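Local coordinates for protein beta-glucosidase (Chaetomella raphigera, PDB 6JXG) that probably hydrolyses terminal, non-reducing beta-D-glucosyl residues to release beta-D-glucose, as a secreted family 3 glycoside hydrolase of cellulose degradation, at residues 357-362 / 374-379; 583-587 / 696-700. All blocks are in the same frame, centred on the assembly; numbering follows the deposited sequence.

Contact 1. Residues 357-362 / 374-379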
loop_
_atom_site.group_PDB
_atom_site.type_symbol
_atom_site.label_atom_id
_atom_site.label_comp_id
_atom_site.label_asym_id
_atom_site.label_seq_id
_atom_site.Cartn_x
_atom_site.Cartn_y
_atom_site.Cartn_z
ATOM N N GLN A 357 25.736 0.870 7.426
ATOM C CA GLN A 357 25.097 0.105 8.478
ATOM C C GLN A 357 23.864 -0.595 7.951
ATOM O O GLN A 357 23.445 -1.537 8.550
ATOM C CB GLN A 357 24.703 0.985 9.677
ATOM C CG GLN A 357 23.710 2.061 9.433
ATOM C CD GLN A 357 23.144 2.597 10.711
ATOM O OE1 GLN A 357 22.847 1.816 11.659
ATOM N NE2 GLN A 357 23.056 3.890 10.798
ATOM N N ASP A 358 23.292 -0.102 6.846
ATOM C CA ASP A 358 22.164 -0.775 6.182
ATOM C C ASP A 358 22.519 -2.182 5.664
ATOM O O ASP A 358 21.628 -2.930 5.294
ATOM C CB ASP A 358 21.575 0.178 5.071
ATOM C CG ASP A 358 20.398 -0.445 4.277
ATOM O OD1 ASP A 358 19.390 -0.742 4.931
ATOM O OD2 ASP A 358 20.453 -0.534 3.020
ATOM N N ALA A 359 23.785 -2.596 5.663
ATOM C CA ALA A 359 24.167 -3.883 5.168
ATOM C C ALA A 359 23.947 -5.021 6.159
ATOM O O ALA A 359 23.958 -6.188 5.738
ATOM C CB ALA A 359 25.641 -3.908 4.777
ATOM N N ILE A 360 23.825 -4.658 7.438
ATOM C CA ILE A 360 23.758 -5.614 8.559
ATOM C C ILE A 360 22.557 -5.386 9.435
ATOM O O ILE A 360 22.009 -4.295 9.465
ATOM C CB ILE A 360 25.022 -5.528 9.450
ATOM C CG1 ILE A 360 25.164 -4.110 10.023
ATOM C CG2 ILE A 360 26.207 -6.048 8.643
ATOM C CD1 ILE A 360 26.251 -3.972 11.051
ATOM N N ASP A 361 22.128 -6.440 10.117
ATOM C CA ASP A 361 21.036 -6.299 11.064
ATOM C C ASP A 361 21.462 -5.325 12.204
ATOM O O ASP A 361 22.647 -5.280 12.597
ATOM C CB ASP A 361 20.675 -7.632 11.669
ATOM C CG ASP A 361 19.766 -8.481 10.755
ATOM O OD1 ASP A 361 19.254 -7.956 9.767
ATOM O OD2 ASP A 361 19.572 -9.634 11.062
ATOM N N ASN A 362 20.488 -4.613 12.729
ATOM C CA ASN A 362 20.662 -3.697 13.840
ATOM C C ASN A 362 21.392 -4.438 14.933
ATOM O O ASN A 362 20.899 -5.468 15.360
ATOM C CB ASN A 362 19.323 -3.200 14.336
ATOM C CG ASN A 362 19.465 -2.203 15.493
ATOM O OD1 ASN A 362 20.536 -2.109 16.151
ATOM N ND2 ASN A 362 18.440 -1.421 15.712
ATOM N N CYS A 374 13.202 3.472 14.617
ATOM C CA CYS A 374 14.526 3.965 14.360
ATOM C C CYS A 374 14.930 3.536 12.942
ATOM O O CYS A 374 14.352 2.559 12.376
ATOM C CB CYS A 374 15.521 3.348 15.395
ATOM S SG CYS A 374 15.865 1.584 15.216
ATOM N N ASP A 375 16.017 4.143 12.425
ATOM C CA ASP A 375 16.615 3.720 11.144
ATOM C C ASP A 375 18.061 3.318 11.421
ATOM O O ASP A 375 18.993 4.050 11.092
ATOM C CB ASP A 375 16.535 4.856 10.133
ATOM C CG ASP A 375 17.090 4.492 8.751
ATOM O OD1 ASP A 375 17.203 3.317 8.451
ATOM O OD2 ASP A 375 17.489 5.413 7.993
ATOM N N THR A 376 18.219 2.197 12.079
ATOM C CA THR A 376 19.508 1.712 12.571
ATOM C C THR A 376 19.662 0.308 12.042
ATOM O O THR A 376 18.733 -0.513 12.126
ATOM C CB THR A 376 19.536 1.698 14.106
ATOM O OG1 THR A 376 19.362 3.033 14.544
ATOM C CG2 THR A 376 20.892 1.230 14.609
ATOM N N GLY A 377 20.821 -0.009 11.500
ATOM C CA GLY A 377 20.951 -1.212 10.734
ATOM C C GLY A 377 20.010 -1.315 9.505
ATOM O O GLY A 377 19.428 -0.329 9.068
ATOM N N HIS A 378 19.923 -2.528 8.956
ATOM C CA HIS A 378 19.126 -2.822 7.788
ATOM C C HIS A 378 17.685 -2.416 7.925
ATOM O O HIS A 378 17.046 -2.749 8.895
ATOM C CB HIS A 378 19.206 -4.267 7.421
ATOM C CG HIS A 378 18.665 -4.515 6.066
ATOM N ND1 HIS A 378 19.054 -3.768 4.974
ATOM C CD2 HIS A 378 17.708 -5.364 5.629
ATOM C CE1 HIS A 378 18.382 -4.190 3.912
ATOM N NE2 HIS A 378 17.552 -5.140 4.289
ATOM N N LEU A 379 17.212 -1.633 6.962
ATOM C CA LEU A 379 15.897 -1.090 7.007
ATOM C C LEU A 379 14.939 -1.964 6.170
ATOM O O LEU A 379 15.144 -2.059 4.940
ATOM C CB LEU A 379 15.871 0.347 6.465
ATOM C CG LEU A 379 14.495 0.993 6.393
ATOM C CD1 LEU A 379 13.974 1.265 7.805
ATOM C CD2 LEU A 379 14.519 2.292 5.665
HETATM O O HOH W 1 17.976 -4.192 11.237
HETATM O O HOH W 2 16.344 -1.572 13.513
#

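Contact 2. Residues 583-587 / 696-700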
loop_
_atom_site.group_PDB
_atom_site.type_symbol
_atom_site.label_atom_id
_atom_site.label_comp_id
_atom_site.label_asym_id
_atom_site.label_seq_id
_atom_site.Cartn_x
_atom_site.Cartn_y
_atom_site.Cartn_z
ATOM N N GLN A 583 11.158 -5.658 -26.673
ATOM C CA GLN A 583 10.600 -4.962 -27.816
ATOM C C GLN A 583 9.115 -5.203 -27.914
ATOM O O GLN A 583 8.648 -6.283 -27.604
ATOM C CB GLN A 583 11.272 -5.405 -29.095
ATOM C CG GLN A 583 12.701 -4.874 -29.176
ATOM C CD GLN A 583 13.481 -5.554 -30.275
ATOM O OE1 GLN A 583 13.014 -6.520 -30.874
ATOM N NE2 GLN A 583 14.692 -5.082 -30.511
ATOM N N TYR A 584 8.382 -4.180 -28.314
ATOM C CA TYR A 584 6.937 -4.253 -28.282
ATOM C C TYR A 584 6.414 -4.113 -29.713
ATOM O O TYR A 584 6.951 -3.321 -30.470
ATOM C CB TYR A 584 6.413 -3.089 -27.502
ATOM C CG TYR A 584 6.531 -3.117 -26.010
ATOM C CD1 TYR A 584 5.385 -3.004 -25.207
ATOM C CD2 TYR A 584 7.770 -3.120 -25.399
ATOM C CE1 TYR A 584 5.470 -2.929 -23.825
ATOM C CE2 TYR A 584 7.853 -3.136 -24.012
ATOM C CZ TYR A 584 6.711 -3.001 -23.247
ATOM O OH TYR A 584 6.782 -3.043 -21.892
ATOM N N SER A 585 5.381 -4.836 -30.071
ATOM C CA SER A 585 4.764 -4.674 -31.358
ATOM C C SER A 585 3.314 -5.157 -31.314
ATOM O O SER A 585 2.802 -5.582 -30.274
ATOM C CB SER A 585 5.539 -5.437 -32.422
ATOM O OG SER A 585 5.514 -6.806 -32.148
ATOM N N GLN A 586 2.679 -5.111 -32.475
ATOM C CA GLN A 586 1.364 -5.718 -32.684
ATOM C C GLN A 586 0.271 -5.237 -31.730
ATOM O O GLN A 586 -0.354 -6.016 -31.024
ATOM C CB GLN A 586 1.521 -7.238 -32.663
ATOM C CG GLN A 586 2.271 -7.728 -33.907
ATOM C CD GLN A 586 2.203 -9.227 -34.094
ATOM O OE1 GLN A 586 1.127 -9.849 -33.922
ATOM N NE2 GLN A 586 3.328 -9.828 -34.450
ATOM N N LEU A 587 0.026 -3.939 -31.687
ATOM C CA LEU A 587 -0.992 -3.449 -30.797
ATOM C C LEU A 587 -2.342 -3.818 -31.375
ATOM O O LEU A 587 -2.550 -3.637 -32.545
ATOM C CB LEU A 587 -0.936 -1.959 -30.808
ATOM C CG LEU A 587 -1.315 -1.036 -29.690
ATOM C CD1 LEU A 587 -2.034 0.159 -30.198
ATOM C CD2 LEU A 587 -1.961 -1.592 -28.485
ATOM N N TYR A 696 -1.645 4.323 -25.107
ATOM C CA TYR A 696 -0.205 4.390 -25.086
ATOM C C TYR A 696 0.276 3.160 -24.397
ATOM O O TYR A 696 -0.084 2.975 -23.235
ATOM C CB TYR A 696 0.333 5.640 -24.408
ATOM C CG TYR A 696 -0.231 6.870 -24.983
ATOM C CD1 TYR A 696 0.079 7.263 -26.301
ATOM C CD2 TYR A 696 -1.079 7.665 -24.264
ATOM C CE1 TYR A 696 -0.435 8.415 -26.835
ATOM C CE2 TYR A 696 -1.618 8.820 -24.823
ATOM C CZ TYR A 696 -1.271 9.184 -26.084
ATOM O OH TYR A 696 -1.803 10.303 -26.620
ATOM N N VAL A 697 0.969 2.260 -25.111
ATOM C CA VAL A 697 1.463 1.038 -24.476
ATOM C C VAL A 697 2.973 1.099 -24.440
ATOM O O VAL A 697 3.619 1.398 -25.462
ATOM C CB VAL A 697 0.939 -0.242 -25.146
ATOM C CG1 VAL A 697 1.648 -1.496 -24.582
ATOM C CG2 VAL A 697 -0.553 -0.312 -25.015
ATOM N N GLY A 698 3.557 0.832 -23.261
ATOM C CA GLY A 698 4.993 0.773 -23.175
ATOM C C GLY A 698 5.574 0.262 -21.861
ATOM O O GLY A 698 4.885 -0.399 -21.100
ATOM N N ALA A 699 6.858 0.559 -21.660
ATOM C CA ALA A 699 7.620 0.071 -20.558
ATOM C C ALA A 699 7.595 0.993 -19.318
ATOM O O ALA A 699 8.095 0.595 -18.274
ATOM C CB ALA A 699 9.042 -0.147 -21.051
ATOM N N SER A 700 6.980 2.166 -19.417
ATOM C CA SER A 700 6.925 3.155 -18.358
ATOM C C SER A 700 5.920 4.226 -18.776
ATOM O O SER A 700 5.399 4.165 -19.884
ATOM C CB SER A 700 8.300 3.794 -18.025
ATOM O OG SER A 700 8.534 4.904 -18.822
#

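Contact 1. Residues 357-362 / 374-379
A loop without regular strand pairing can still be held by a dense set of polar bonds, and residues 357-362 and 374-379 illustrate how. The backbone amides of three successive residues find acceptors on the other segment. G377 N reaches Q357 OE1 at 2.7 Å, almost in line; H378 N donates to I360 O at 2.8 Å; L379 N donates to D358 OD1 at 3.1 Å. The H378 ring adds a fourth bond, from its ND1 to D358 O at 2.7 Å, while the approach of H378 ND1 to D358 OD1 at 3.0 Å is weak. The far nitrogen, H378 NE2, bonds to S511, and D358 OD2 is taken by N482.

Two waters also bridge the segments: one accepts from N362 N and donates to H378 O, the other accepts from N362 ND2 and donates to T376 O. N362 OD1 is bonded to the backbone N of A364, nearby in the same loop. Such closeness requires glycine at 377, where phi is positive and a CB would clash with N362 N; G377 CA also makes a CH...O contact with Q357 O at 3.3 Å.

Both segments belong to the long connection leaving strand 351-355 in the C-terminal domain. D358 and L379 rest on the neighbouring strand 431-438, D375 bonds to T437 of that strand, and I360 packs against L397 of helix 396-406.

Contact 2. Residues 583-587 / 696-700
The two sheets of a beta sandwich pack through side chains that interdigitate, while strand pairing operates within each sheet, and this contact is a compact instance. Strand 583-587 passes 8.4 Å from the short strand 696-698, their directions 143° apart, a separation too wide for backbone pairing that leaves room for side chains from both strands to mesh.

The strand's usual alternation is interrupted at Q586, whose phi and psi are both positive. S585 and Q586 consequently both face away from the contact, and the inward side chains, Y584 and L587, stand three residues apart. The hollow between them receives V697 as the bump from the other sheet: V697 CG1 sits 4.1 Å from Y584 CD1 at the edge of the ring, and V697 CG2 lies 4.0 Å from L587 CD2. Past the valine, the tyrosine extends over the backbone of G698 and A699. Its tip comes close there, with Y584 OH 3.5 Å from A699 CA, and Y584 CZ lies 4.3 Å from A699 CB. The hydroxyl itself is hydrogen-bonded to E630.

This packing joins the two sheets of the fibronectin type III-like sandwich. Strand 582-591 lies at the edge of one, beside 612-622, whose V616 also meets L587; strand 692-698 is interior to the other, between 628-637 and 704-711, which touch Y584 through A632 and L706 respectively.

In the fold
Following the chain from the N-terminal TIM-barrel domain into the family 3 C-terminal domain, contact 1 comes first. It closes a short excursion after strand 351-355, with just 11 residues between its segments, and the disulfide C369-C374 falls within the same turn-back. The chain then completes that domain's mixed sheet and helices before strand 582-591 opens contact 2, which closes only after 108 further residues, rich in strand. The two therefore run in series, neither nested nor crossed, with centres about 39 Å apart and nearest atoms about 24 Å apart. One ties a local loop to itself beside a mixed sheet; the other joins the two sheets of a sandwich across a long sequence span.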